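Local coordinates for protein glutathione S-transferase (Rhodospirillum rubrum F11, PDB 4O7H) that probably catalyses the conjugation of reduced glutathione to electrophilic substrates, at residues A[136-141]-A[178-183]; A[165-170]-A[189-194]; A[143-148]-A[184-189]; A[112-117]-A[128-133]. All blocks are in the same frame, centred on the assembly; numbering follows the deposited sequence.

Interaction 1: A[136-141]-A[178-183]; sequences NVHTHL and DVPWED
Val137 holds CG1 between its own backbone N and carbonyl carbon (chi1 75°), which sets that methyl tip to tip with the ring of Pro180, while His138 has CG anti to the carbonyl carbon, and its imidazole meets the same proline. Val137 CG1 lies 3.5 Å from Pro180 CD, tighter than an ordinary van der Waals contact. Pro180 CG stands over one face of the His138 ring, 3.7 Å from its centroid and 24° off the normal. This CH-pi contact is displaced toward the rim, so that CE1 and NE2 are the ring atoms nearest to CG. At the edge of the imidazole, in its plane, His138 CE1 is 3.4 Å from Asp183 OD2. Pro180 is the centre of an inverse gamma turn in the loop joining helices 161-175 and 185-195 of the all-helical C-terminal domain of the glutathione transferase fold, and the loop lies here against helix 127-150. One turn further along that helix, Leu141 CD1 reaches Pro180 CD at 3.8 Å and Val179 CG1 at 3.9 Å. Its other methyl, CD2, approaches Trp181 CZ3 at 4.2 Å, the two side chains crossing at about a right angle. Val179 CG1 sits above the centre of the Trp181 ring, whose NE1 is hydrogen-bonded to Asp174. Asp178 forms a salt bridge with Arg134.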
loop_
_atom_site.group_PDB
_atom_site.type_symbol
_atom_site.label_atom_id
_atom_site.label_comp_id
_atom_site.label_asym_id
_atom_site.label_seq_id
_atom_site.Cartn_x
_atom_site.Cartn_y
_atom_site.Cartn_z
ATOM N N ASN A 136 4.215 2.607 -19.996
ATOM C CA ASN A 136 3.576 1.715 -19.035
ATOM C C ASN A 136 2.107 2.011 -18.870
ATOM O O ASN A 136 1.313 1.115 -18.609
ATOM C CB ASN A 136 4.261 1.859 -17.666
ATOM C CG ASN A 136 5.638 1.207 -17.624
ATOM O OD1 ASN A 136 5.929 0.332 -18.434
ATOM N ND2 ASN A 136 6.452 1.618 -16.714
ATOM N N VAL A 137 1.696 3.247 -19.108
ATOM C CA VAL A 137 0.260 3.564 -18.931
ATOM C C VAL A 137 -0.588 2.795 -19.948
ATOM O O VAL A 137 -1.714 2.441 -19.679
ATOM C CB VAL A 137 -0.048 5.087 -18.957
ATOM C CG1 VAL A 137 0.016 5.672 -20.335
ATOM C CG2 VAL A 137 -1.443 5.344 -18.365
ATOM N N HIS A 138 -0.026 2.473 -21.113
ATOM C CA HIS A 138 -0.784 1.657 -22.058
ATOM C C HIS A 138 -1.231 0.276 -21.491
ATOM O O HIS A 138 -2.347 -0.152 -21.724
ATOM C CB HIS A 138 0.045 1.423 -23.319
ATOM C CG HIS A 138 0.129 2.610 -24.214
ATOM N ND1 HIS A 138 -0.828 2.906 -25.155
ATOM C CD2 HIS A 138 1.067 3.576 -24.315
ATOM C CE1 HIS A 138 -0.488 4.004 -25.795
ATOM N NE2 HIS A 138 0.651 4.436 -25.299
ATOM N N THR A 139 -0.345 -0.428 -20.805
ATOM C CA THR A 139 -0.655 -1.758 -20.267
ATOM C C THR A 139 -1.800 -1.665 -19.276
ATOM O O THR A 139 -2.710 -2.495 -19.264
ATOM C CB THR A 139 0.565 -2.340 -19.552
ATOM O OG1 THR A 139 1.727 -2.198 -20.399
ATOM C CG2 THR A 139 0.348 -3.768 -19.211
ATOM N N HIS A 140 -1.752 -0.614 -18.459
ATOM C CA HIS A 140 -2.843 -0.376 -17.499
ATOM C C HIS A 140 -4.171 -0.021 -18.117
ATOM O O HIS A 140 -5.226 -0.466 -17.638
ATOM C CB HIS A 140 -2.427 0.667 -16.486
ATOM C CG HIS A 140 -1.336 0.175 -15.611
ATOM N ND1 HIS A 140 -1.586 -0.570 -14.474
ATOM C CD2 HIS A 140 0.009 0.263 -15.727
ATOM C CE1 HIS A 140 -0.432 -0.936 -13.940
ATOM N NE2 HIS A 140 0.548 -0.466 -14.693
ATOM N N LEU A 141 -4.126 0.843 -19.140
ATOM C CA LEU A 141 -5.333 1.150 -19.866
ATOM C C LEU A 141 -5.929 -0.048 -20.580
ATOM O O LEU A 141 -7.138 -0.162 -20.614
ATOM C CB LEU A 141 -5.131 2.288 -20.844
ATOM C CG LEU A 141 -4.942 3.635 -20.152
ATOM C CD1 LEU A 141 -4.276 4.618 -21.105
ATOM C CD2 LEU A 141 -6.243 4.212 -19.591
ATOM N N ASP A 178 -0.485 13.214 -20.289
ATOM C CA ASP A 178 0.183 12.028 -20.753
ATOM C C ASP A 178 -0.686 10.763 -20.911
ATOM O O ASP A 178 -0.129 9.664 -21.034
ATOM C CB ASP A 178 1.375 11.737 -19.810
ATOM C CG ASP A 178 2.533 12.705 -20.025
ATOM O OD1 ASP A 178 2.825 12.973 -21.211
ATOM O OD2 ASP A 178 3.093 13.223 -19.027
ATOM N N VAL A 179 -2.021 10.897 -20.898
ATOM C CA VAL A 179 -2.858 9.727 -21.116
ATOM C C VAL A 179 -3.214 9.569 -22.594
ATOM O O VAL A 179 -3.837 10.464 -23.161
ATOM C CB VAL A 179 -4.148 9.751 -20.303
ATOM C CG1 VAL A 179 -4.808 8.429 -20.397
ATOM C CG2 VAL A 179 -3.878 10.078 -18.840
ATOM N N PRO A 180 -2.881 8.409 -23.195
ATOM C CA PRO A 180 -3.219 8.130 -24.609
ATOM C C PRO A 180 -4.634 7.602 -24.750
ATOM O O PRO A 180 -4.888 6.428 -25.103
ATOM C CB PRO A 180 -2.151 7.092 -24.989
ATOM C CG PRO A 180 -1.956 6.318 -23.732
ATOM C CD PRO A 180 -2.054 7.325 -22.619
ATOM N N TRP A 181 -5.590 8.458 -24.425
ATOM C CA TRP A 181 -6.975 8.063 -24.319
ATOM C C TRP A 181 -7.503 7.393 -25.594
ATOM O O TRP A 181 -8.241 6.410 -25.531
ATOM C CB TRP A 181 -7.879 9.248 -24.002
ATOM C CG TRP A 181 -7.720 9.849 -22.642
ATOM C CD1 TRP A 181 -7.310 11.091 -22.358
ATOM C CD2 TRP A 181 -7.991 9.211 -21.377
ATOM N NE1 TRP A 181 -7.299 11.293 -20.992
ATOM C CE2 TRP A 181 -7.736 10.164 -20.370
ATOM C CE3 TRP A 181 -8.442 7.955 -21.017
ATOM C CZ2 TRP A 181 -7.872 9.873 -19.012
ATOM C CZ3 TRP A 181 -8.611 7.667 -19.655
ATOM C CH2 TRP A 181 -8.329 8.638 -18.683
ATOM N N GLU A 182 -7.156 7.940 -26.746
ATOM C CA GLU A 182 -7.807 7.431 -27.950
ATOM C C GLU A 182 -7.245 6.079 -28.382
ATOM O O GLU A 182 -7.825 5.389 -29.226
ATOM C CB GLU A 182 -7.724 8.464 -29.063
ATOM C CG GLU A 182 -8.515 9.736 -28.728
ATOM C CD GLU A 182 -10.025 9.597 -28.823
ATOM O OE1 GLU A 182 -10.582 8.474 -28.964
ATOM O OE2 GLU A 182 -10.706 10.637 -28.787
ATOM N N ASP A 183 -6.131 5.667 -27.789
ATOM C CA ASP A 183 -5.662 4.299 -28.014
ATOM C C ASP A 183 -6.461 3.253 -27.213
ATOM O O ASP A 183 -6.278 2.040 -27.399
ATOM C CB ASP A 183 -4.184 4.170 -27.699
ATOM C CG ASP A 183 -3.324 4.880 -28.698
ATOM O OD1 ASP A 183 -3.733 4.919 -29.864
ATOM O OD2 ASP A 183 -2.261 5.369 -28.314
#

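Interaction 2: A[165-170]-A[189-194]; sequences TAACHL and EWYALV
Helix segments 165-170 and 189-194 cross almost perpendicularly (96°) with their axes 10.4 Å apart, and Ala167 and Tyr191 are nearest in backbone. The crossing belongs to the buried interior of the helical C-terminal domain of the glutathione transferase fold, where Ala166, Ala167 and Leu170 of helix 161-175 meet Trp190, Tyr191 and Val194 of helix 185-195. Trp190 has CG anti to the backbone N (chi1 158°), and its six-membered ring enters among three residues: CH2 lies 3.7 Å from Ala166 CB and 3.9 Å from Ala167 CB, while CZ3 is 3.8 Å from Leu170 CD1, which comes at the ring edge, near its plane. Val194 CG2, from the same helix, lies over one indole face, toward its rim, and NE1 is hydrogen-bonded to Asp163. On the helix 127-150 side, Ile144 and Ile148 also pack on this tryptophan. Tyr191, likewise anti at its first torsion, turns its edge toward helix 161-175, and its CE1 touches Leu170 CB at 4.2 Å. The methyl of Ala167 is met by Val194 CG1 at 3.6 Å, and the carbonyl oxygen of Ala167 lies near the plane of the Tyr191 ring, 3.5 Å from CE1.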
loop_
_atom_site.group_PDB
_atom_site.type_symbol
_atom_site.label_atom_id
_atom_site.label_comp_id
_atom_site.label_asym_id
_atom_site.label_seq_id
_atom_site.Cartn_x
_atom_site.Cartn_y
_atom_site.Cartn_z
ATOM N N THR A 165 -9.848 4.889 -7.058
ATOM C CA THR A 165 -8.386 4.841 -7.015
ATOM C C THR A 165 -7.803 4.971 -8.444
ATOM O O THR A 165 -6.958 5.823 -8.699
ATOM C CB THR A 165 -7.900 3.550 -6.322
ATOM O OG1 THR A 165 -8.501 3.451 -5.007
ATOM C CG2 THR A 165 -6.369 3.562 -6.207
ATOM N N ALA A 166 -8.293 4.138 -9.359
ATOM C CA ALA A 166 -7.804 4.144 -10.727
ATOM C C ALA A 166 -8.022 5.540 -11.394
ATOM O O ALA A 166 -7.096 6.099 -12.039
ATOM C CB ALA A 166 -8.496 3.060 -11.556
ATOM N N ALA A 167 -9.197 6.128 -11.188
ATOM C CA ALA A 167 -9.552 7.391 -11.820
ATOM C C ALA A 167 -8.719 8.507 -11.197
ATOM O O ALA A 167 -8.349 9.467 -11.893
ATOM C CB ALA A 167 -11.048 7.667 -11.671
ATOM N N CYS A 168 -8.421 8.416 -9.896
ATOM C CA CYS A 168 -7.664 9.492 -9.226
ATOM C C CYS A 168 -6.216 9.470 -9.727
ATOM O O CYS A 168 -5.622 10.527 -10.004
ATOM C CB CYS A 168 -7.765 9.424 -7.729
ATOM S SG CYS A 168 -9.353 10.007 -7.131
ATOM N N HIS A 169 -5.639 8.277 -9.881
ATOM C CA HIS A 169 -4.295 8.176 -10.468
ATOM C C HIS A 169 -4.314 8.736 -11.888
ATOM O O HIS A 169 -3.491 9.562 -12.237
ATOM C CB HIS A 169 -3.861 6.732 -10.448
ATOM C CG HIS A 169 -3.172 6.360 -9.180
ATOM N ND1 HIS A 169 -3.795 5.802 -8.081
ATOM C CD2 HIS A 169 -1.881 6.508 -8.834
ATOM C CE1 HIS A 169 -2.883 5.556 -7.148
ATOM N NE2 HIS A 169 -1.739 6.046 -7.569
ATOM N N LEU A 170 -5.285 8.298 -12.691
ATOM C CA LEU A 170 -5.361 8.719 -14.085
ATOM C C LEU A 170 -5.589 10.199 -14.197
ATOM O O LEU A 170 -5.113 10.827 -15.162
ATOM C CB LEU A 170 -6.391 7.934 -14.869
ATOM C CG LEU A 170 -5.880 6.548 -15.297
ATOM C CD1 LEU A 170 -7.015 5.656 -15.728
ATOM C CD2 LEU A 170 -4.918 6.701 -16.474
ATOM N N GLU A 189 -14.053 5.781 -22.090
ATOM C CA GLU A 189 -15.467 5.897 -21.765
ATOM C C GLU A 189 -15.745 5.721 -20.287
ATOM O O GLU A 189 -16.570 6.402 -19.745
ATOM C CB GLU A 189 -16.320 4.941 -22.608
ATOM C CG GLU A 189 -16.495 5.482 -24.034
ATOM C CD GLU A 189 -16.693 7.021 -24.085
ATOM O OE1 GLU A 189 -17.737 7.548 -23.565
ATOM O OE2 GLU A 189 -15.776 7.740 -24.623
ATOM N N TRP A 190 -15.057 4.770 -19.658
ATOM C CA TRP A 190 -15.194 4.543 -18.232
ATOM C C TRP A 190 -14.733 5.763 -17.450
ATOM O O TRP A 190 -15.403 6.216 -16.513
ATOM C CB TRP A 190 -14.435 3.266 -17.819
ATOM C CG TRP A 190 -14.076 3.273 -16.308
ATOM C CD1 TRP A 190 -14.836 2.867 -15.303
ATOM C CD2 TRP A 190 -12.851 3.721 -15.731
ATOM N NE1 TRP A 190 -14.187 3.006 -14.101
ATOM C CE2 TRP A 190 -12.959 3.563 -14.345
ATOM C CE3 TRP A 190 -11.692 4.268 -16.260
ATOM C CZ2 TRP A 190 -11.949 3.960 -13.480
ATOM C CZ3 TRP A 190 -10.701 4.685 -15.419
ATOM C CH2 TRP A 190 -10.819 4.511 -14.034
ATOM N N TYR A 191 -13.609 6.351 -17.858
ATOM C CA TYR A 191 -13.104 7.534 -17.146
ATOM C C TYR A 191 -14.061 8.696 -17.303
ATOM O O TYR A 191 -14.267 9.454 -16.398
ATOM C CB TYR A 191 -11.701 7.910 -17.596
ATOM C CG TYR A 191 -11.084 9.087 -16.853
ATOM C CD1 TYR A 191 -10.594 8.939 -15.569
ATOM C CD2 TYR A 191 -11.088 10.336 -17.394
ATOM C CE1 TYR A 191 -10.048 10.006 -14.893
ATOM C CE2 TYR A 191 -10.535 11.404 -16.738
ATOM C CZ TYR A 191 -10.010 11.235 -15.475
ATOM O OH TYR A 191 -9.465 12.337 -14.797
ATOM N N ALA A 192 -14.641 8.852 -18.481
ATOM C CA ALA A 192 -15.630 9.913 -18.675
ATOM C C ALA A 192 -16.804 9.786 -17.747
ATOM O O ALA A 192 -17.331 10.793 -17.291
ATOM C CB ALA A 192 -16.092 9.880 -20.139
ATOM N N LEU A 193 -17.225 8.548 -17.485
ATOM C CA LEU A 193 -18.288 8.321 -16.529
ATOM C C LEU A 193 -17.884 8.704 -15.118
ATOM O O LEU A 193 -18.648 9.420 -14.414
ATOM C CB LEU A 193 -18.760 6.899 -16.535
ATOM C CG LEU A 193 -19.549 6.398 -17.724
ATOM C CD1 LEU A 193 -19.785 4.909 -17.478
ATOM C CD2 LEU A 193 -20.848 7.164 -17.800
ATOM N N VAL A 194 -16.653 8.367 -14.723
ATOM C CA VAL A 194 -16.258 8.727 -13.356
ATOM C C VAL A 194 -16.077 10.229 -13.224
ATOM O O VAL A 194 -16.496 10.835 -12.225
ATOM C CB VAL A 194 -14.979 7.970 -12.908
ATOM C CG1 VAL A 194 -14.575 8.440 -11.505
ATOM C CG2 VAL A 194 -15.219 6.458 -12.956
#

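Interaction 3: A[143-148]-A[184-189]; sequences YISWLI and HPQAKE
Ser145 directs its hydroxyl at the first turn of helix 185-195, while Gln186 reaches back past the serine's CB, so the two side chains overlap at the point where the helices come closest. With OG beside its own backbone N (chi1 -66°), Ser145 accepts a weak hydrogen bond from Ala187 N, at 3.2 Å and bent to 135°. The same OG is bonded to the carbonyl oxygen of Leu141 one turn earlier and, at 3.1 Å, to a water. The water accepts from Gln186 N and donates to Gln186 OE1, both at 2.9 Å, tying the glutamine side chain to its own amide and to the serine. Thus two amides of the first helical turn, which follows the N-cap residue His184, find acceptors in a hydroxyl and a water. The amide end of Gln186 stays close to the serine, OE1 lying 3.5 Å from Ser145 CB. Apolar contacts flank the polar group: Ile144 CG2 meets Ala187 CB at 3.7 Å, and Ile148 CG2 lies 3.7 Å from Gln186 O. The segments cross at 72° in the C-terminal domain, where Ile144 also packs on Phe98 of helix 85-119 and on Trp190 of helix 185-195.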
loop_
_atom_site.group_PDB
_atom_site.type_symbol
_atom_site.label_atom_id
_atom_site.label_comp_id
_atom_site.label_asym_id
_atom_site.label_seq_id
_atom_site.Cartn_x
_atom_site.Cartn_y
_atom_site.Cartn_z
ATOM N N TYR A 143 -5.774 -3.086 -19.488
ATOM C CA TYR A 143 -6.392 -3.870 -18.427
ATOM C C TYR A 143 -7.725 -3.302 -17.988
ATOM O O TYR A 143 -8.686 -4.000 -17.781
ATOM C CB TYR A 143 -5.420 -3.996 -17.241
ATOM C CG TYR A 143 -5.848 -4.934 -16.173
ATOM C CD1 TYR A 143 -6.387 -6.173 -16.488
ATOM C CD2 TYR A 143 -5.736 -4.585 -14.841
ATOM C CE1 TYR A 143 -6.783 -7.051 -15.489
ATOM C CE2 TYR A 143 -6.112 -5.451 -13.839
ATOM C CZ TYR A 143 -6.632 -6.683 -14.166
ATOM O OH TYR A 143 -7.070 -7.544 -13.217
ATOM N N ILE A 144 -7.773 -1.985 -17.807
ATOM C CA ILE A 144 -9.028 -1.323 -17.508
ATOM C C ILE A 144 -10.072 -1.614 -18.570
ATOM O O ILE A 144 -11.216 -1.944 -18.267
ATOM C CB ILE A 144 -8.792 0.198 -17.348
ATOM C CG1 ILE A 144 -7.981 0.480 -16.080
ATOM C CG2 ILE A 144 -10.115 0.941 -17.360
ATOM C CD1 ILE A 144 -7.560 1.911 -15.928
ATOM N N SER A 145 -9.652 -1.496 -19.832
ATOM C CA SER A 145 -10.573 -1.757 -20.930
ATOM C C SER A 145 -11.128 -3.197 -20.867
ATOM O O SER A 145 -12.314 -3.405 -21.059
ATOM C CB SER A 145 -9.910 -1.543 -22.272
ATOM O OG SER A 145 -9.563 -0.162 -22.474
ATOM N N TRP A 146 -10.260 -4.140 -20.569
ATOM C CA TRP A 146 -10.666 -5.566 -20.390
ATOM C C TRP A 146 -11.678 -5.753 -19.268
ATOM O O TRP A 146 -12.776 -6.349 -19.457
ATOM C CB TRP A 146 -9.412 -6.429 -20.163
ATOM C CG TRP A 146 -9.735 -7.866 -20.059
ATOM C CD1 TRP A 146 -9.982 -8.572 -18.921
ATOM C CD2 TRP A 146 -9.919 -8.783 -21.155
ATOM N NE1 TRP A 146 -10.315 -9.883 -19.244
ATOM C CE2 TRP A 146 -10.253 -10.038 -20.599
ATOM C CE3 TRP A 146 -9.818 -8.658 -22.539
ATOM C CZ2 TRP A 146 -10.528 -11.177 -21.391
ATOM C CZ3 TRP A 146 -10.085 -9.832 -23.339
ATOM C CH2 TRP A 146 -10.427 -11.028 -22.749
ATOM N N LEU A 147 -11.395 -5.152 -18.105
ATOM C CA LEU A 147 -12.315 -5.244 -16.969
ATOM C C LEU A 147 -13.671 -4.618 -17.288
ATOM O O LEU A 147 -14.724 -5.199 -17.047
ATOM C CB LEU A 147 -11.661 -4.605 -15.709
ATOM C CG LEU A 147 -10.395 -5.246 -15.191
ATOM C CD1 LEU A 147 -9.860 -4.310 -14.124
ATOM C CD2 LEU A 147 -10.728 -6.646 -14.639
ATOM N N ILE A 148 -13.672 -3.390 -17.815
ATOM C CA ILE A 148 -14.915 -2.630 -18.011
ATOM C C ILE A 148 -15.697 -3.176 -19.209
ATOM O O ILE A 148 -16.872 -2.920 -19.319
ATOM C CB ILE A 148 -14.642 -1.079 -18.087
ATOM C CG1 ILE A 148 -15.911 -0.290 -17.720
ATOM C CG2 ILE A 148 -14.136 -0.644 -19.439
ATOM C CD1 ILE A 148 -16.243 -0.472 -16.258
ATOM N N HIS A 184 -7.280 3.708 -26.253
ATOM C CA HIS A 184 -7.972 2.818 -25.309
ATOM C C HIS A 184 -9.401 3.295 -25.081
ATOM O O HIS A 184 -9.771 3.767 -23.967
ATOM C CB HIS A 184 -7.184 2.768 -24.030
ATOM C CG HIS A 184 -5.801 2.245 -24.221
ATOM N ND1 HIS A 184 -4.706 3.056 -24.413
ATOM C CD2 HIS A 184 -5.355 0.978 -24.303
ATOM C CE1 HIS A 184 -3.629 2.308 -24.585
ATOM N NE2 HIS A 184 -4.007 1.043 -24.548
ATOM N N PRO A 185 -10.229 3.246 -26.142
ATOM C CA PRO A 185 -11.553 3.849 -26.083
ATOM C C PRO A 185 -12.485 3.319 -24.959
ATOM O O PRO A 185 -13.294 4.079 -24.432
ATOM C CB PRO A 185 -12.142 3.589 -27.472
ATOM C CG PRO A 185 -11.275 2.521 -28.088
ATOM C CD PRO A 185 -9.920 2.710 -27.498
ATOM N N GLN A 186 -12.393 2.042 -24.597
ATOM C CA GLN A 186 -13.275 1.513 -23.548
ATOM C C GLN A 186 -12.869 2.152 -22.187
ATOM O O GLN A 186 -13.732 2.517 -21.387
ATOM C CB GLN A 186 -13.180 -0.015 -23.495
ATOM C CG GLN A 186 -13.636 -0.643 -24.816
ATOM C CD GLN A 186 -13.088 -2.051 -25.065
ATOM O OE1 GLN A 186 -11.882 -2.288 -25.007
ATOM N NE2 GLN A 186 -13.983 -2.984 -25.336
ATOM N N ALA A 187 -11.579 2.213 -21.920
ATOM C CA ALA A 187 -11.066 2.918 -20.695
ATOM C C ALA A 187 -11.428 4.388 -20.703
ATOM O O ALA A 187 -11.845 4.939 -19.672
ATOM C CB ALA A 187 -9.546 2.800 -20.545
ATOM N N LYS A 188 -11.312 5.025 -21.872
ATOM C CA LYS A 188 -11.716 6.413 -21.980
ATOM C C LYS A 188 -13.178 6.646 -21.598
ATOM O O LYS A 188 -13.530 7.596 -20.845
ATOM C CB LYS A 188 -11.479 6.887 -23.421
ATOM C CG LYS A 188 -11.718 8.382 -23.568
ATOM C CD LYS A 188 -11.654 8.847 -25.013
ATOM C CE LYS A 188 -12.265 10.237 -25.080
ATOM N NZ LYS A 188 -12.320 10.778 -26.470
ATOM N N GLU A 189 -14.053 5.781 -22.090
ATOM C CA GLU A 189 -15.467 5.897 -21.765
ATOM C C GLU A 189 -15.745 5.721 -20.287
ATOM O O GLU A 189 -16.570 6.402 -19.745
ATOM C CB GLU A 189 -16.320 4.941 -22.608
ATOM C CG GLU A 189 -16.495 5.482 -24.034
ATOM C CD GLU A 189 -16.693 7.021 -24.085
ATOM O OE1 GLU A 189 -17.737 7.548 -23.565
ATOM O OE2 GLU A 189 -15.776 7.740 -24.623
HETATM O O HOH W 1 -10.350 0.111 -25.482
#

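Interaction 4: A[112-117]-A[128-133]; sequences REKLLK and RQIRAG
A surface crossing between the last turns of the long helix 85-119 and the first turns of helix 127-150 brings Arg112, Glu113 and Lys114 against Gln129 and Ile130, at one end of the helical C-terminal domain. Helix 112-117 widens here into a pi-type turn, in which Lys117 N bonds to Arg112 O at 3.0 Å. Ile130 points into the contact, and its CG1 lies 3.8 Å from Glu113 CB. Its terminal CD1 is equally distant, 3.8 Å, from Lys114 CG, the isoleucine and lysine side chains crossing at about a right angle. Beyond this apolar patch Lys114 bends at its third torsion (chi3 70°), and its ammonium forms a salt bridge with Asp178. Glu113 CG packs 3.9 Å from Gln129 CB. The guanidinium of Arg112 serves two acceptors, the Glu113 carboxylate and the Gln129 side-chain amide: NE donates to Glu113 OE2 at 2.6 Å, close to the guanidinium plane and on the anti side of the carboxylate. Arg112 NH2 also donates to Gln129 OE1, with the donor well above the amide carbonyl plane, although the modelled separation of 2.5 Å is short enough to leave the exact position of the Gln129 oxygen in doubt.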
loop_
_atom_site.group_PDB
_atom_site.type_symbol
_atom_site.label_atom_id
_atom_site.label_comp_id
_atom_site.label_asym_id
_atom_site.label_seq_id
_atom_site.Cartn_x
_atom_site.Cartn_y
_atom_site.Cartn_z
ATOM N N ARG A 112 6.220 13.188 -10.458
ATOM C CA ARG A 112 7.427 13.746 -9.884
ATOM C C ARG A 112 8.066 14.649 -10.964
ATOM O O ARG A 112 8.361 15.814 -10.711
ATOM C CB ARG A 112 8.416 12.657 -9.452
ATOM C CG ARG A 112 9.648 13.225 -8.744
ATOM C CD ARG A 112 10.689 12.147 -8.474
ATOM N NE ARG A 112 11.036 11.427 -9.679
ATOM C CZ ARG A 112 10.792 10.147 -9.901
ATOM N NH1 ARG A 112 10.177 9.394 -8.971
ATOM N NH2 ARG A 112 11.138 9.627 -11.075
ATOM N N GLU A 113 8.254 14.071 -12.139
ATOM C CA GLU A 113 9.052 14.707 -13.184
ATOM C C GLU A 113 8.341 15.870 -13.843
ATOM O O GLU A 113 8.967 16.899 -14.153
ATOM C CB GLU A 113 9.493 13.688 -14.225
ATOM C CG GLU A 113 10.352 12.548 -13.677
ATOM C CD GLU A 113 11.579 13.036 -12.937
ATOM O OE1 GLU A 113 12.193 14.049 -13.373
ATOM O OE2 GLU A 113 11.945 12.420 -11.915
ATOM N N LYS A 114 7.039 15.751 -14.044
ATOM C CA LYS A 114 6.304 16.787 -14.776
ATOM C C LYS A 114 5.506 17.754 -13.945
ATOM O O LYS A 114 5.176 18.855 -14.413
ATOM C CB LYS A 114 5.395 16.129 -15.802
ATOM C CG LYS A 114 6.236 15.390 -16.820
ATOM C CD LYS A 114 5.420 14.881 -17.958
ATOM C CE LYS A 114 4.935 16.016 -18.826
ATOM N NZ LYS A 114 4.341 15.436 -20.057
ATOM N N LEU A 115 5.156 17.369 -12.715
ATOM C CA LEU A 115 4.345 18.207 -11.911
ATOM C C LEU A 115 5.099 18.719 -10.697
ATOM O O LEU A 115 5.207 19.942 -10.510
ATOM C CB LEU A 115 3.068 17.475 -11.502
ATOM C CG LEU A 115 2.231 17.008 -12.679
ATOM C CD1 LEU A 115 0.957 16.335 -12.191
ATOM C CD2 LEU A 115 1.904 18.182 -13.611
ATOM N N LEU A 116 5.602 17.820 -9.857
ATOM C CA LEU A 116 6.242 18.245 -8.629
ATOM C C LEU A 116 7.474 19.098 -8.941
ATOM O O LEU A 116 7.674 20.115 -8.311
ATOM C CB LEU A 116 6.639 17.056 -7.729
ATOM C CG LEU A 116 7.303 17.542 -6.422
ATOM C CD1 LEU A 116 6.368 18.407 -5.584
ATOM C CD2 LEU A 116 7.845 16.381 -5.604
ATOM N N LYS A 117 8.257 18.699 -9.933
ATOM C CA LYS A 117 9.503 19.429 -10.179
ATOM C C LYS A 117 9.247 20.848 -10.575
ATOM O O LYS A 117 10.045 21.734 -10.251
ATOM C CB LYS A 117 10.361 18.745 -11.217
ATOM C CG LYS A 117 11.189 17.636 -10.602
ATOM C CD LYS A 117 12.439 17.335 -11.401
ATOM C CE LYS A 117 12.694 15.845 -11.397
ATOM N NZ LYS A 117 14.030 15.428 -11.896
ATOM N N ARG A 128 14.008 9.873 -19.354
ATOM C CA ARG A 128 14.001 8.427 -19.259
ATOM C C ARG A 128 12.813 7.921 -18.411
ATOM O O ARG A 128 12.112 6.976 -18.784
ATOM C CB ARG A 128 15.304 7.973 -18.614
ATOM N N GLN A 129 12.645 8.551 -17.258
ATOM C CA GLN A 129 11.535 8.245 -16.329
ATOM C C GLN A 129 10.193 8.553 -17.012
ATOM O O GLN A 129 9.249 7.786 -16.890
ATOM C CB GLN A 129 11.645 9.104 -15.069
ATOM C CG GLN A 129 12.847 8.814 -14.184
ATOM C CD GLN A 129 12.538 7.775 -13.128
ATOM O OE1 GLN A 129 11.416 7.679 -12.627
ATOM N NE2 GLN A 129 13.542 6.990 -12.773
ATOM N N ILE A 130 10.146 9.647 -17.768
ATOM C CA ILE A 130 8.929 10.065 -18.468
ATOM C C ILE A 130 8.548 9.082 -19.571
ATOM O O ILE A 130 7.379 8.699 -19.710
ATOM C CB ILE A 130 9.052 11.525 -18.992
ATOM C CG1 ILE A 130 9.026 12.514 -17.824
ATOM C CG2 ILE A 130 7.949 11.849 -19.995
ATOM C CD1 ILE A 130 9.470 13.925 -18.183
ATOM N N ARG A 131 9.530 8.630 -20.352
ATOM C CA ARG A 131 9.243 7.676 -21.423
ATOM C C ARG A 131 8.711 6.363 -20.862
ATOM O O ARG A 131 7.826 5.759 -21.446
ATOM C CB ARG A 131 10.492 7.426 -22.319
ATOM N N ALA A 132 9.269 5.917 -19.737
ATOM C CA ALA A 132 8.875 4.648 -19.132
ATOM C C ALA A 132 7.419 4.755 -18.645
ATOM O O ALA A 132 6.605 3.885 -18.918
ATOM C CB ALA A 132 9.805 4.311 -17.968
ATOM N N GLY A 133 7.116 5.858 -17.990
ATOM C CA GLY A 133 5.729 6.122 -17.489
ATOM C C GLY A 133 4.706 6.157 -18.594
ATOM O O GLY A 133 3.634 5.533 -18.502
#

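Overall arrangement
Interaction 4 closes first along the chain, before the other three open; interactions 1, 2 and 3 interleave, their segments alternating. Helix 127-150 runs through interactions 4, 1 and 3, and helix 185-195 joins 2 and 3, which share Glu189. The centres of 1, 2 and 3 lie 10 to 12 Å apart and form one continuous packed region, in which Leu170 touches both Leu141 and Ile144. Interaction 4 stands apart, its centre about 24 Å from that of interaction 3, yet a salt bridge joins Lys114 to Asp178 of interaction 1. Together they join four helices of the C-terminal domain; segment 178-183, between helices 161-175 and 185-195, packs on helix 127-150 and, through Asp178, is tied to helix 85-119.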